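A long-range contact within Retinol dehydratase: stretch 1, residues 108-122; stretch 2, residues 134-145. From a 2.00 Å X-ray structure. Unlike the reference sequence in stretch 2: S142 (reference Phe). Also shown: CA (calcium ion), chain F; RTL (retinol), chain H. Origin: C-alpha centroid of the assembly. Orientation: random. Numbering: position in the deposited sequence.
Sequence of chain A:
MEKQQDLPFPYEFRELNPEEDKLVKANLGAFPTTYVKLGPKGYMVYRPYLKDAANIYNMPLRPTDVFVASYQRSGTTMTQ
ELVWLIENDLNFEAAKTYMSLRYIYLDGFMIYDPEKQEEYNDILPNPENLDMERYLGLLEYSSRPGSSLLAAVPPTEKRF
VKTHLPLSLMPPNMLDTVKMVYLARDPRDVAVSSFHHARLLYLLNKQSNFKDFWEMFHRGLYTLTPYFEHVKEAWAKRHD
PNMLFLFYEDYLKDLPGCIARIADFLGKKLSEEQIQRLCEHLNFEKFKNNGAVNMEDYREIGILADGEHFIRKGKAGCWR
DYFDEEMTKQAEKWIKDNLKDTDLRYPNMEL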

# COMPACT_ATOMS: atom_id res chain seq x y z
N GLY A 108 -3.25 5.41 6.23
CA GLY A 108 -2.44 6.53 5.79
C GLY A 108 -1.97 7.46 6.91
O GLY A 108 -0.83 7.94 6.91
N PHE A 109 -2.85 7.72 7.87
CA PHE A 109 -2.51 8.62 8.96
C PHE A 109 -1.26 8.27 9.74
O PHE A 109 -0.50 9.15 10.12
CB PHE A 109 -3.67 8.68 9.94
CG PHE A 109 -3.78 7.46 10.80
CD1 PHE A 109 -3.25 7.46 12.09
CD2 PHE A 109 -4.37 6.31 10.31
CE1 PHE A 109 -3.30 6.31 12.87
CE2 PHE A 109 -4.42 5.15 11.09
CZ PHE A 109 -3.89 5.16 12.37
N MET A 110 -1.04 6.97 9.98
CA MET A 110 0.09 6.54 10.81
C MET A 110 1.49 7.07 10.49
O MET A 110 2.35 7.12 11.37
CB MET A 110 0.15 5.00 10.87
CG MET A 110 0.92 4.32 9.74
SD MET A 110 1.27 2.59 10.13
CE MET A 110 1.64 1.91 8.49
N ILE A 111 1.72 7.49 9.25
CA ILE A 111 3.06 7.98 8.91
C ILE A 111 3.31 9.36 9.50
O ILE A 111 4.44 9.84 9.50
CB ILE A 111 3.26 8.03 7.37
CG1 ILE A 111 4.73 8.23 7.05
CG2 ILE A 111 2.42 9.14 6.77
CD1 ILE A 111 5.07 7.99 5.58
N TYR A 112 2.26 9.98 10.02
CA TYR A 112 2.39 11.32 10.60
C TYR A 112 2.23 11.37 12.11
O TYR A 112 1.28 10.83 12.65
CB TYR A 112 1.36 12.25 9.96
CG TYR A 112 1.42 13.68 10.48
CD1 TYR A 112 2.57 14.45 10.31
CD2 TYR A 112 0.31 14.26 11.10
CE1 TYR A 112 2.62 15.78 10.75
CE2 TYR A 112 0.35 15.59 11.55
CZ TYR A 112 1.51 16.33 11.37
OH TYR A 112 1.58 17.63 11.81
N ASP A 113 3.16 12.06 12.77
CA ASP A 113 3.14 12.21 14.22
C ASP A 113 3.00 13.71 14.55
O ASP A 113 3.97 14.45 14.51
CB ASP A 113 4.45 11.67 14.79
CG ASP A 113 4.47 11.63 16.31
OD1 ASP A 113 5.40 11.00 16.85
OD2 ASP A 113 3.58 12.22 16.95
N PRO A 114 1.77 14.16 14.89
CA PRO A 114 1.51 15.58 15.21
C PRO A 114 2.51 16.20 16.19
O PRO A 114 2.88 17.37 16.06
CB PRO A 114 0.10 15.55 15.78
CG PRO A 114 -0.54 14.42 15.03
CD PRO A 114 0.55 13.36 15.06
N GLU A 115 2.94 15.39 17.15
CA GLU A 115 3.89 15.84 18.17
C GLU A 115 5.21 16.29 17.54
O GLU A 115 5.98 17.03 18.16
CB GLU A 115 4.14 14.69 19.16
CG GLU A 115 4.90 15.08 20.43
CD GLU A 115 4.92 13.97 21.48
OE1 GLU A 115 5.52 14.19 22.55
OE2 GLU A 115 4.35 12.89 21.24
N LYS A 116 5.46 15.87 16.30
CA LYS A 116 6.71 16.24 15.63
C LYS A 116 6.50 17.08 14.38
O LYS A 116 7.35 17.12 13.49
CB LYS A 116 7.48 14.97 15.27
CG LYS A 116 7.69 14.05 16.45
CD LYS A 116 8.48 12.81 16.06
CE LYS A 116 8.63 11.88 17.25
NZ LYS A 116 9.50 10.72 16.96
N GLN A 117 5.36 17.77 14.33
CA GLN A 117 5.03 18.60 13.18
C GLN A 117 6.17 19.48 12.68
O GLN A 117 6.37 19.63 11.48
CB GLN A 117 3.81 19.46 13.50
CG GLN A 117 3.48 20.48 12.41
CD GLN A 117 2.18 21.22 12.66
OE1 GLN A 117 1.93 22.27 12.06
NE2 GLN A 117 1.34 20.68 13.54
N GLU A 118 6.94 20.06 13.60
CA GLU A 118 8.04 20.94 13.21
C GLU A 118 9.20 20.24 12.52
O GLU A 118 9.92 20.85 11.74
CB GLU A 118 8.60 21.69 14.44
CG GLU A 118 7.62 22.63 15.14
CD GLU A 118 6.70 21.93 16.12
OE1 GLU A 118 5.96 22.64 16.84
OE2 GLU A 118 6.71 20.68 16.19
N GLU A 119 9.36 18.95 12.79
CA GLU A 119 10.45 18.15 12.23
C GLU A 119 10.30 17.67 10.79
O GLU A 119 11.30 17.33 10.15
CB GLU A 119 10.68 16.94 13.12
CG GLU A 119 11.01 17.31 14.56
CD GLU A 119 11.00 16.10 15.47
OE1 GLU A 119 11.59 15.07 15.09
OE2 GLU A 119 10.41 16.19 16.57
N TYR A 120 9.09 17.64 10.26
CA TYR A 120 8.89 17.12 8.91
C TYR A 120 9.34 17.94 7.71
O TYR A 120 9.79 17.36 6.72
CB TYR A 120 7.43 16.73 8.73
CG TYR A 120 7.01 15.60 9.63
CD1 TYR A 120 6.32 15.85 10.81
CD2 TYR A 120 7.32 14.29 9.31
CE1 TYR A 120 5.94 14.81 11.65
CE2 TYR A 120 6.95 13.24 10.14
CZ TYR A 120 6.25 13.51 11.31
OH TYR A 120 5.86 12.48 12.12
N ASN A 121 9.20 19.25 7.77
CA ASN A 121 9.61 20.06 6.63
C ASN A 121 11.12 20.11 6.51
O ASN A 121 11.66 20.50 5.47
CB ASN A 121 9.04 21.47 6.75
CG ASN A 121 9.04 21.98 8.17
OD1 ASN A 121 10.10 22.25 8.74
ND2 ASN A 121 7.85 22.09 8.76
N ASP A 122 11.81 19.70 7.57
CA ASP A 122 13.26 19.70 7.60
C ASP A 122 13.85 18.57 6.75
O ASP A 122 15.06 18.53 6.51
CB ASP A 122 13.74 19.57 9.05
CG ASP A 122 13.19 20.66 9.95
OD1 ASP A 122 12.64 21.67 9.42
OD2 ASP A 122 13.30 20.54 11.19
N ARG A 134 -1.60 24.35 1.61
CA ARG A 134 -1.90 22.98 1.25
C ARG A 134 -1.12 22.00 2.12
O ARG A 134 -1.66 20.97 2.56
CB ARG A 134 -1.57 22.73 -0.22
CG ARG A 134 -2.34 23.60 -1.18
CD ARG A 134 -2.04 23.18 -2.61
NE ARG A 134 -2.49 21.81 -2.86
CZ ARG A 134 -2.13 21.09 -3.91
NH1 ARG A 134 -1.31 21.59 -4.82
NH2 ARG A 134 -2.60 19.85 -4.06
N TYR A 135 0.14 22.32 2.38
CA TYR A 135 0.99 21.47 3.20
C TYR A 135 0.35 21.24 4.57
O TYR A 135 0.28 20.11 5.05
CB TYR A 135 2.35 22.13 3.38
CG TYR A 135 3.30 21.36 4.27
CD1 TYR A 135 3.83 20.14 3.85
CD2 TYR A 135 3.67 21.86 5.51
CE1 TYR A 135 4.71 19.43 4.66
CE2 TYR A 135 4.54 21.15 6.33
CZ TYR A 135 5.06 19.95 5.90
OH TYR A 135 5.94 19.26 6.70
N LEU A 136 -0.12 22.31 5.19
CA LEU A 136 -0.76 22.24 6.49
C LEU A 136 -2.10 21.51 6.42
O LEU A 136 -2.48 20.81 7.36
CB LEU A 136 -0.96 23.65 7.06
CG LEU A 136 0.33 24.44 7.31
CD1 LEU A 136 -0.01 25.86 7.73
CD2 LEU A 136 1.16 23.73 8.38
N GLY A 137 -2.82 21.70 5.32
CA GLY A 137 -4.09 21.01 5.15
C GLY A 137 -3.82 19.52 5.06
O GLY A 137 -4.61 18.70 5.49
N LEU A 138 -2.66 19.18 4.50
CA LEU A 138 -2.24 17.79 4.34
C LEU A 138 -1.93 17.20 5.72
O LEU A 138 -2.31 16.07 6.03
CB LEU A 138 -1.00 17.74 3.45
CG LEU A 138 -0.81 16.56 2.50
CD1 LEU A 138 -2.15 16.10 1.93
CD2 LEU A 138 0.13 17.02 1.37
N LEU A 139 -1.22 17.97 6.54
CA LEU A 139 -0.88 17.51 7.87
C LEU A 139 -2.12 17.32 8.74
O LEU A 139 -2.17 16.39 9.54
CB LEU A 139 0.07 18.51 8.55
CG LEU A 139 1.42 18.74 7.87
CD1 LEU A 139 2.31 19.57 8.77
CD2 LEU A 139 2.08 17.42 7.58
N GLU A 140 -3.12 18.18 8.58
CA GLU A 140 -4.32 18.07 9.39
C GLU A 140 -5.15 16.83 9.08
O GLU A 140 -5.62 16.14 9.98
CB GLU A 140 -5.19 19.32 9.22
CG GLU A 140 -6.24 19.47 10.30
CD GLU A 140 -7.20 20.61 10.05
OE1 GLU A 140 -6.73 21.72 9.68
OE2 GLU A 140 -8.42 20.41 10.22
N TYR A 141 -5.34 16.55 7.80
CA TYR A 141 -6.10 15.38 7.39
C TYR A 141 -5.39 14.14 7.88
O TYR A 141 -6.01 13.19 8.35
CB TYR A 141 -6.20 15.32 5.86
CG TYR A 141 -6.97 14.12 5.34
CD1 TYR A 141 -8.36 14.14 5.27
CD2 TYR A 141 -6.30 12.98 4.90
CE1 TYR A 141 -9.07 13.04 4.78
CE2 TYR A 141 -7.00 11.88 4.41
CZ TYR A 141 -8.39 11.92 4.35
OH TYR A 141 -9.09 10.85 3.87
N SER A 142 -4.06 14.16 7.77
CA SER A 142 -3.26 13.02 8.18
C SER A 142 -3.24 12.80 9.69
O SER A 142 -2.83 11.74 10.17
CB SER A 142 -1.83 13.18 7.66
OG SER A 142 -1.83 13.26 6.24
N SER A 143 -3.68 13.81 10.44
CA SER A 143 -3.72 13.72 11.90
C SER A 143 -4.99 13.00 12.34
O SER A 143 -5.15 12.66 13.51
CB SER A 143 -3.70 15.12 12.51
OG SER A 143 -2.51 15.82 12.14
N ARG A 144 -5.89 12.76 11.40
CA ARG A 144 -7.15 12.09 11.69
C ARG A 144 -7.04 10.57 11.59
O ARG A 144 -6.69 10.03 10.54
CB ARG A 144 -8.21 12.58 10.72
CG ARG A 144 -8.32 14.09 10.66
CD ARG A 144 -9.16 14.50 9.47
NE ARG A 144 -10.51 13.97 9.56
CZ ARG A 144 -11.38 13.99 8.56
NH1 ARG A 144 -11.03 14.52 7.39
NH2 ARG A 144 -12.60 13.49 8.72
N PRO A 145 -7.33 9.86 12.69
CA PRO A 145 -7.24 8.39 12.65
C PRO A 145 -8.05 7.83 11.48
O PRO A 145 -9.10 8.37 11.12
CB PRO A 145 -7.80 7.98 14.00
CG PRO A 145 -7.35 9.13 14.89
CD PRO A 145 -7.67 10.33 14.04
CA CA F . 10.87 22.97 10.93
C1 RTL H . 5.19 13.26 4.38
C2 RTL H . 5.87 13.74 5.70
C3 RTL H . 4.87 14.18 6.76
C4 RTL H . 3.35 14.32 6.79
C5 RTL H . 2.87 13.83 5.42
C6 RTL H . 3.62 13.35 4.34
C7 RTL H . 3.00 12.90 3.07
C8 RTL H . 2.47 11.65 2.87
C9 RTL H . 1.86 11.19 1.62
C10 RTL H . 1.37 9.90 1.59
C11 RTL H . 0.70 9.16 0.49
C12 RTL H . 1.25 7.90 0.33
C13 RTL H . 1.01 6.76 -0.57
C14 RTL H . 1.58 5.52 -0.70
C15 RTL H . 0.97 4.38 0.01
O1 RTL H . 0.01 3.77 -0.74
C16 RTL H . 5.74 11.82 4.30
C17 RTL H . 5.91 14.11 3.31
C18 RTL H . 1.34 13.96 5.35
C19 RTL H . 1.78 12.14 0.41
C20 RTL H . -0.14 7.16 -1.51
O HOH W 1 -1.64 11.12 12.49

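No direct hydrogen bond crosses between these two stretches, although 520 Å² of surface is buried between them, both sides summed. The polar link runs through water 1, which lies 2.9 Å from Y112 O and 2.7 Å from S142 O; the angles at both carbonyls fit donation by the water, though with atoms elsewhere counted it has more acceptors in reach than protons. Two carbonyl oxygens cannot bond to each other, and a water between them can supply the hydrogens that neither has. F109 O and S142 O illustrate the point: they lie 3.5 Å apart as two acceptors.

The rest is packing against the helix of stretch 2 and the residues that follow it. Y112 presents its side chain toward that helix, with chi1 at 180° (t), and its ring carbon CE1 sits 3.6 Å from L139 CD2, an apolar contact that suits a broad ring beside a branched aliphatic chain. The ring also comes close to polar atoms: Y112 CE2 is 3.3 Å from L139 O and 2.9 Å from S143 OG, the latter at the ring edge, near its plane. S143 OG donates to L139 O (2.7 Å), so this hydroxyl is tied back to the carbonyl of L139 in its own stretch while it meets the ring.

At F109 the backbones draw nearest, its CA 4.5 Å from that of S142. F109 CB lies 3.2 Å from S142 O and 3.4 Å from R144 O. The F109 ring, with chi1 at 75° (p), receives P145 CA over one face, 4.1 Å from the centroid and 14° off the normal, which is the geometry of a CH-pi contact. The flat, buried ring gives the proline backbone a surface to rest on.

S142, which differs from the reference Phe, brings its CB to 4.0 Å from Y112 CB, and its OG donates to L138 O at 2.9 Å. Retinol adjoins the same cluster: its C4 is 3.4 Å from L139 CD2 and 3.6 Å from Y112 CD1, while its C18 is 3.4 Å from S142 OG. Residues from both stretches therefore line the ligand of this retinol dehydratase.

Farther along, Q117, with chi1 t, brings CG to 3.9 Å from L139 CD1, and its extended chain (chi2 t) carries OE1 to 4.0 Å from L136 CD2. Y135 points toward stretch 1, and its OH comes within 3.6 Å of Y120 CB. Y135 OH is 3.4 Å from N121 N, but the angle is too poor for a hydrogen bond. N121 OD1 is occupied by calcium at 2.4 Å.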